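Local atomic coordinates of NOVW (Streptomyces niveus, PDB entry 2C0Z), a protein that acts with NovU in novobiocin biosynthesis, epimerising a dTDP-linked 4-keto-6-deoxy sugar at C3 on the way to dTDP-4-keto-6-deoxy-5-C-methyl-L-lyxo-hexose. Residues 150-155 / 174-179; 184-187 / 191-194. All coordinates share one frame; numbering follows the deposited sequence.

Interaction 1 (150-155 / 174-179); sequences ATEHGV and SPRDQD. With SO4 (sulfate ion), chain B.
Glu152 and Arg176 meet in a salt bridge that spends two nitrogens on a single oxygen: OE2 of Glu152 takes NH1 of Arg176 at 3.0 Å and NH2 of Arg176 at 3.2 Å. The oxygen sits at the guanidinium edge, in its plane, whereas both nitrogens reach OE2 on its anti side, and the two flat groups are turned 36° apart. Both side chains are long enough to span the gap from strand to helix. With CG anti to the backbone N (chi1 164°) and the chain stretched from CG to NE, Arg176 carries its guanidinium from the helix across to the strand. The two side chains cross at about a right angle, and Arg176 NH2 also comes within 3.5 Å of His153 O.

Behind this pair, Asp177 OD1 offers Arg176 NE only a long charge contact of 3.9 Å from well outside the guanidinium plane; OD1 is hydrogen-bonded to His71 NE2, and OD2 to Gly69 N. Ser174, the N-cap of helix 175-178, uses its small hydroxyl twice: OG accepts from Asp177 N at 3.2 Å and donates to sulfate O4 at 2.8 Å. The sulfate probably comes from the crystallisation liquor.

By similarity, Glu152 and Arg176 bind substrate and His71 is the proton acceptor, so the arrangement is consistent with part of the substrate site of an RmlC-like cupin epimerase, with the hydrogen-bonded His71-Asp177 pair beside it.

Interaction 2 (184-187 / 191-194); sequences AEAR and LLPT
The peptide carbonyl of Ala186 is met at its oxygen by Leu191 N at 3.0 Å; the C=O...N angle is 155° and the donor lies tilted 25° from the carbonyl plane. A bond from residue i+5 back to residue i, at the C-terminal end of helix 183-188, is consistent with the outer bond of a Schellman motif. The apolar pairing that often accompanies that motif is present as well, since CB of Ala186 lies 4.4 Å from CB of Leu191. Alanine's short side chain lets the loop fold back closely against the helix.

Leu192 carries most of the remaining contact. Its CG stands anti to its own carbonyl carbon (chi1 -63°), which turns the isopropyl fork onto the helix. The two prongs then divide the work: CD2 touches Ala186 CB at 3.7 Å, and CD1 touches Arg187 CB at 3.8 Å. A branched aliphatic residue suits this place because it can meet two consecutive helix residues at once while its surface also packs on Phe72 of strand 67-73 and on Tyr104. CB alone of the Arg187 side chain touches this loop segment, while the extended chain continues past it, and the residue packs on Val99 and Tyr104.

A water completes the turn, donating to Arg187 O at 3.2 Å and accepting from Leu192 N at 3.0 Å.

Overall arrangement
From the N terminus, the chain first builds most of its two antiparallel sheets, then reaches 152-154, which lies beside 67-73 as an outermost strand of its sheet within this chain. Interaction 1 closes a loop of 18 residues without helix or strand, bringing helix 175-178 back to that strand. Only afterwards does interaction 2 begin, closing a short turn between helix 183-188 and the run leading to helix 195-198. The two are thus in series, neither nested nor crossed, with centres about 13 Å apart on the same side of the chain's centre. Val155 joins them: its CG1 packs 4.0 Å from Ala186 CB, so helix 183-188 rests against the residue that follows strand 152-154.

Interaction 1 (150-155 / 174-179)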
ATOM      1  N   ALA A 150      13.847 -19.687  -2.167  1.00 23.60           N
ATOM      2  CA  ALA A 150      14.747 -20.273  -3.151  1.00 23.75           C
ATOM      3  C   ALA A 150      15.206 -19.290  -4.222  1.00 23.47           C
ATOM      4  O   ALA A 150      16.231 -19.516  -4.884  1.00 23.53           O
ATOM      5  CB  ALA A 150      14.071 -21.461  -3.831  1.00 24.39           C
ATOM      6  N   THR A 151      14.436 -18.220  -4.425  1.00 21.98           N
ATOM      7  CA  THR A 151      14.723 -17.293  -5.521  1.00 21.34           C
ATOM      8  C   THR A 151      15.153 -15.913  -5.063  1.00 21.15           C
ATOM      9  O   THR A 151      15.548 -15.112  -5.910  1.00 21.01           O
ATOM     10  CB  THR A 151      13.522 -17.134  -6.466  1.00 21.41           C
ATOM     11  OG1 THR A 151      12.396 -16.604  -5.751  1.00 20.34           O
ATOM     12  CG2 THR A 151      13.070 -18.472  -6.989  1.00 22.78           C
ATOM     13  N   GLU A 152      15.052 -15.614  -3.772  1.00 20.95           N
ATOM     14  CA  GLU A 152      15.455 -14.286  -3.295  1.00 22.23           C
ATOM     15  C   GLU A 152      16.899 -14.262  -2.849  1.00 20.90           C
ATOM     16  O   GLU A 152      17.310 -15.005  -1.942  1.00 22.19           O
ATOM     17  CB  GLU A 152      14.587 -13.747  -2.164  1.00 23.91           C
ATOM     18  CG  GLU A 152      14.867 -12.250  -1.972  1.00 28.24           C
ATOM     19  CD  GLU A 152      13.997 -11.611  -0.919  1.00 33.45           C
ATOM     20  OE1 GLU A 152      12.775 -11.836  -0.957  1.00 37.30           O
ATOM     21  OE2 GLU A 152      14.537 -10.874  -0.063  1.00 35.69           O
ATOM     22  N   HIS A 153      17.678 -13.393  -3.485  1.00 18.77           N
ATOM     23  CA  HIS A 153      19.096 -13.315  -3.224  1.00 17.33           C
ATOM     24  C   HIS A 153      19.523 -11.868  -3.063  1.00 15.72           C
ATOM     25  O   HIS A 153      18.686 -10.955  -3.077  1.00 13.52           O
ATOM     26  CB  HIS A 153      19.826 -14.041  -4.338  1.00 18.06           C
ATOM     27  CG  HIS A 153      19.404 -15.474  -4.448  1.00 21.32           C
ATOM     28  ND1 HIS A 153      18.826 -16.014  -5.576  1.00 24.06           N
ATOM     29  CD2 HIS A 153      19.425 -16.464  -3.526  1.00 24.77           C
ATOM     30  CE1 HIS A 153      18.550 -17.284  -5.353  1.00 24.78           C
ATOM     31  NE2 HIS A 153      18.883 -17.575  -4.111  1.00 25.25           N
ATOM     32  N   GLY A 154      20.815 -11.663  -2.857  1.00 15.27           N
ATOM     33  CA  GLY A 154      21.295 -10.307  -2.714  1.00 14.81           C
ATOM     34  C   GLY A 154      22.765 -10.136  -2.988  1.00 14.40           C
ATOM     35  O   GLY A 154      23.507 -11.121  -3.113  1.00 15.47           O
ATOM     36  N   VAL A 155      23.163  -8.877  -3.099  1.00 12.72           N
ATOM     37  CA  VAL A 155      24.564  -8.523  -3.091  1.00 13.10           C
ATOM     38  C   VAL A 155      24.836  -7.520  -1.971  1.00 13.04           C
ATOM     39  O   VAL A 155      23.936  -6.866  -1.444  1.00 13.20           O
ATOM     40  CB  VAL A 155      25.061  -8.047  -4.484  1.00 14.40           C
ATOM     41  CG1 VAL A 155      24.768  -9.052  -5.575  1.00 15.20           C
ATOM     42  CG2 VAL A 155      24.533  -6.744  -4.849  1.00 16.02           C
ATOM     43  N   SER A 174      21.904  -5.920   8.529  1.00 21.64           N
ATOM     44  CA  SER A 174      21.509  -7.197   9.088  1.00 21.12           C
ATOM     45  C   SER A 174      22.614  -8.211   8.790  1.00 21.24           C
ATOM     46  O   SER A 174      23.406  -7.995   7.874  1.00 20.82           O
ATOM     47  CB  SER A 174      20.225  -7.675   8.435  1.00 21.18           C
ATOM     48  OG  SER A 174      20.463  -7.976   7.057  1.00 20.41           O
ATOM     49  N   PRO A 175      22.672  -9.314   9.528  1.00 21.63           N
ATOM     50  CA  PRO A 175      23.672 -10.346   9.237  1.00 21.82           C
ATOM     51  C   PRO A 175      23.592 -10.810   7.781  1.00 21.06           C
ATOM     52  O   PRO A 175      24.631 -10.957   7.116  1.00 21.67           O
ATOM     53  CB  PRO A 175      23.321 -11.465  10.240  1.00 22.33           C
ATOM     54  CG  PRO A 175      22.653 -10.753  11.362  1.00 22.72           C
ATOM     55  CD  PRO A 175      21.856  -9.646  10.719  1.00 22.15           C
ATOM     56  N   ARG A 176      22.376 -10.971   7.267  1.00 20.65           N
ATOM     57  CA  ARG A 176      22.170 -11.379   5.880  1.00 19.70           C
ATOM     58  C   ARG A 176      22.911 -10.427   4.930  1.00 18.66           C
ATOM     59  O   ARG A 176      23.613 -10.876   4.036  1.00 19.25           O
ATOM     60  CB  ARG A 176      20.688 -11.418   5.547  1.00 20.91           C
ATOM     61  CG  ARG A 176      20.368 -11.447   4.082  1.00 23.03           C
ATOM     62  CD  ARG A 176      18.936 -11.141   3.699  1.00 27.42           C
ATOM     63  NE  ARG A 176      18.811 -11.194   2.239  1.00 29.78           N
ATOM     64  CZ  ARG A 176      17.667 -11.125   1.576  1.00 31.99           C
ATOM     65  NH1 ARG A 176      16.524 -10.993   2.238  1.00 33.51           N
ATOM     66  NH2 ARG A 176      17.667 -11.187   0.245  1.00 32.92           N
ATOM     67  N   ASP A 177      22.727  -9.121   5.081  1.00 17.32           N
ATOM     68  CA  ASP A 177      23.331  -8.183   4.132  1.00 15.67           C
ATOM     69  C   ASP A 177      24.836  -8.001   4.361  1.00 16.89           C
ATOM     70  O   ASP A 177      25.585  -7.791   3.416  1.00 16.17           O
ATOM     71  CB  ASP A 177      22.587  -6.844   4.154  1.00 15.72           C
ATOM     72  CG  ASP A 177      21.179  -6.962   3.654  1.00 14.52           C
ATOM     73  OD1 ASP A 177      20.879  -7.912   2.885  1.00 13.77           O
ATOM     74  OD2 ASP A 177      20.267  -6.141   3.981  1.00 14.91           O
ATOM     75  N   GLN A 178      25.276  -8.148   5.609  1.00 18.12           N
ATOM     76  CA  GLN A 178      26.702  -8.083   5.941  1.00 19.24           C
ATOM     77  C   GLN A 178      27.440  -9.240   5.272  1.00 18.34           C
ATOM     78  O   GLN A 178      28.588  -9.086   4.859  1.00 20.24           O
ATOM     79  CB  GLN A 178      26.914  -8.189   7.461  1.00 20.76           C
ATOM     80  CG  GLN A 178      26.587  -6.978   8.270  1.00 25.96           C
ATOM     81  CD  GLN A 178      26.870  -7.188   9.768  1.00 32.59           C
ATOM     82  OE1 GLN A 178      27.952  -7.649  10.137  1.00 36.57           O
ATOM     83  NE2 GLN A 178      25.906  -6.850  10.617  1.00 33.98           N
ATOM     84  N   ASP A 179      26.769 -10.381   5.163  1.00 18.53           N
ATOM     85  CA  ASP A 179      27.379 -11.622   4.671  1.00 18.60           C
ATOM     86  C   ASP A 179      27.171 -11.845   3.168  1.00 17.43           C
ATOM     87  O   ASP A 179      27.656 -12.821   2.597  1.00 17.60           O
ATOM     88  CB  ASP A 179      26.821 -12.828   5.436  1.00 19.34           C
ATOM     89  CG  ASP A 179      27.239 -12.836   6.901  1.00 21.64           C
ATOM     90  OD1 ASP A 179      28.160 -12.083   7.295  1.00 23.90           O
ATOM     91  OD2 ASP A 179      26.678 -13.564   7.730  1.00 26.55           O
TER
HETATM   92  S   SO4 B1191      16.873  -9.624   7.129  1.00 49.31           S
HETATM   93  O1  SO4 B1191      15.801 -10.091   6.247  1.00 49.95           O
HETATM   94  O2  SO4 B1191      16.299  -8.779   8.189  1.00 48.91           O
HETATM   95  O3  SO4 B1191      17.531 -10.811   7.691  1.00 49.09           O
HETATM   96  O4  SO4 B1191      17.865  -8.875   6.341  1.00 48.50           O
HETATM   97  O   HOH W   1      22.103  -8.522   0.359  1.00 15.38           O

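Interaction 2 (184-187 / 191-194)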
ATOM      1  N   ALA A 184      30.780  -8.744  -8.025  1.00 13.37           N
ATOM      2  CA  ALA A 184      31.658  -9.531  -8.886  1.00 14.00           C
ATOM      3  C   ALA A 184      31.695 -10.998  -8.464  1.00 14.21           C
ATOM      4  O   ALA A 184      31.821 -11.883  -9.328  1.00 14.98           O
ATOM      5  CB  ALA A 184      33.069  -8.942  -8.877  1.00 15.19           C
ATOM      6  N   GLU A 185      31.560 -11.250  -7.153  1.00 13.55           N
ATOM      7  CA  GLU A 185      31.478 -12.622  -6.655  1.00 13.29           C
ATOM      8  C   GLU A 185      30.190 -13.311  -7.119  1.00 13.00           C
ATOM      9  O   GLU A 185      30.191 -14.479  -7.493  1.00 14.41           O
ATOM     10  CB  GLU A 185      31.621 -12.664  -5.130  1.00 13.67           C
ATOM     11  CG  GLU A 185      32.977 -12.245  -4.629  1.00 14.83           C
ATOM     12  CD  GLU A 185      33.028 -12.036  -3.128  1.00 15.59           C
ATOM     13  OE1 GLU A 185      31.957 -11.935  -2.459  1.00 14.96           O
ATOM     14  OE2 GLU A 185      34.162 -11.958  -2.601  1.00 19.07           O
ATOM     15  N   ALA A 186      29.067 -12.595  -7.063  1.00 13.28           N
ATOM     16  CA  ALA A 186      27.797 -13.116  -7.524  1.00 13.05           C
ATOM     17  C   ALA A 186      27.859 -13.383  -9.009  1.00 14.38           C
ATOM     18  O   ALA A 186      27.420 -14.415  -9.488  1.00 14.53           O
ATOM     19  CB  ALA A 186      26.692 -12.119  -7.207  1.00 13.46           C
ATOM     20  N   ARG A 187      28.438 -12.442  -9.746  1.00 15.40           N
ATOM     21  CA  ARG A 187      28.583 -12.626 -11.167  1.00 16.57           C
ATOM     22  C   ARG A 187      29.434 -13.836 -11.496  1.00 16.75           C
ATOM     23  O   ARG A 187      29.107 -14.612 -12.394  1.00 17.52           O
ATOM     24  CB  ARG A 187      29.189 -11.411 -11.814  1.00 16.84           C
ATOM     25  CG  ARG A 187      29.040 -11.505 -13.331  1.00 20.26           C
ATOM     26  CD  ARG A 187      29.546 -10.358 -14.005  1.00 23.91           C
ATOM     27  NE  ARG A 187      29.561 -10.566 -15.452  1.00 25.28           N
ATOM     28  CZ  ARG A 187      30.047  -9.679 -16.286  1.00 28.81           C
ATOM     29  NH1 ARG A 187      30.584  -8.554 -15.811  1.00 32.00           N
ATOM     30  NH2 ARG A 187      30.029  -9.920 -17.592  1.00 27.43           N
ATOM     31  N   LEU A 191      25.292 -16.166 -10.565  1.00 16.93           N
ATOM     32  CA  LEU A 191      24.122 -15.984  -9.714  1.00 16.91           C
ATOM     33  C   LEU A 191      23.264 -14.795 -10.159  1.00 15.98           C
ATOM     34  O   LEU A 191      22.150 -14.596  -9.667  1.00 17.45           O
ATOM     35  CB  LEU A 191      24.568 -15.815  -8.261  1.00 16.96           C
ATOM     36  CG  LEU A 191      25.345 -17.048  -7.799  1.00 19.47           C
ATOM     37  CD1 LEU A 191      25.864 -16.819  -6.412  1.00 21.22           C
ATOM     38  CD2 LEU A 191      24.434 -18.311  -7.812  1.00 22.41           C
ATOM     39  N   LEU A 192      23.753 -14.005 -11.099  1.00 14.57           N
ATOM     40  CA  LEU A 192      23.020 -12.801 -11.494  1.00 14.90           C
ATOM     41  C   LEU A 192      22.117 -13.045 -12.680  1.00 15.54           C
ATOM     42  O   LEU A 192      22.409 -13.889 -13.516  1.00 16.25           O
ATOM     43  CB  LEU A 192      23.990 -11.659 -11.795  1.00 14.45           C
ATOM     44  CG  LEU A 192      24.848 -11.190 -10.625  1.00 13.75           C
ATOM     45  CD1 LEU A 192      25.702 -10.028 -11.045  1.00 13.89           C
ATOM     46  CD2 LEU A 192      23.972 -10.794  -9.421  1.00 14.19           C
ATOM     47  N   PRO A 193      21.038 -12.260 -12.774  1.00 15.67           N
ATOM     48  CA  PRO A 193      20.151 -12.282 -13.916  1.00 16.97           C
ATOM     49  C   PRO A 193      20.887 -11.867 -15.200  1.00 17.20           C
ATOM     50  O   PRO A 193      21.819 -11.100 -15.100  1.00 15.63           O
ATOM     51  CB  PRO A 193      19.101 -11.219 -13.554  1.00 17.18           C
ATOM     52  CG  PRO A 193      19.229 -10.995 -12.117  1.00 17.62           C
ATOM     53  CD  PRO A 193      20.642 -11.227 -11.794  1.00 16.00           C
ATOM     54  N   THR A 194      20.445 -12.344 -16.365  1.00 18.10           N
ATOM     55  CA  THR A 194      20.985 -11.879 -17.631  1.00 18.87           C
ATOM     56  C   THR A 194      19.995 -10.921 -18.296  1.00 18.00           C
ATOM     57  O   THR A 194      18.787 -11.107 -18.244  1.00 17.50           O
ATOM     58  CB  THR A 194      21.387 -13.040 -18.568  1.00 20.44           C
ATOM     59  OG1 THR A 194      20.237 -13.578 -19.219  1.00 25.25           O
ATOM     60  CG2 THR A 194      22.001 -14.178 -17.772  1.00 21.07           C
TER
HETATM   61  O   HOH W   2      25.963 -14.188 -13.096  1.00 21.27           O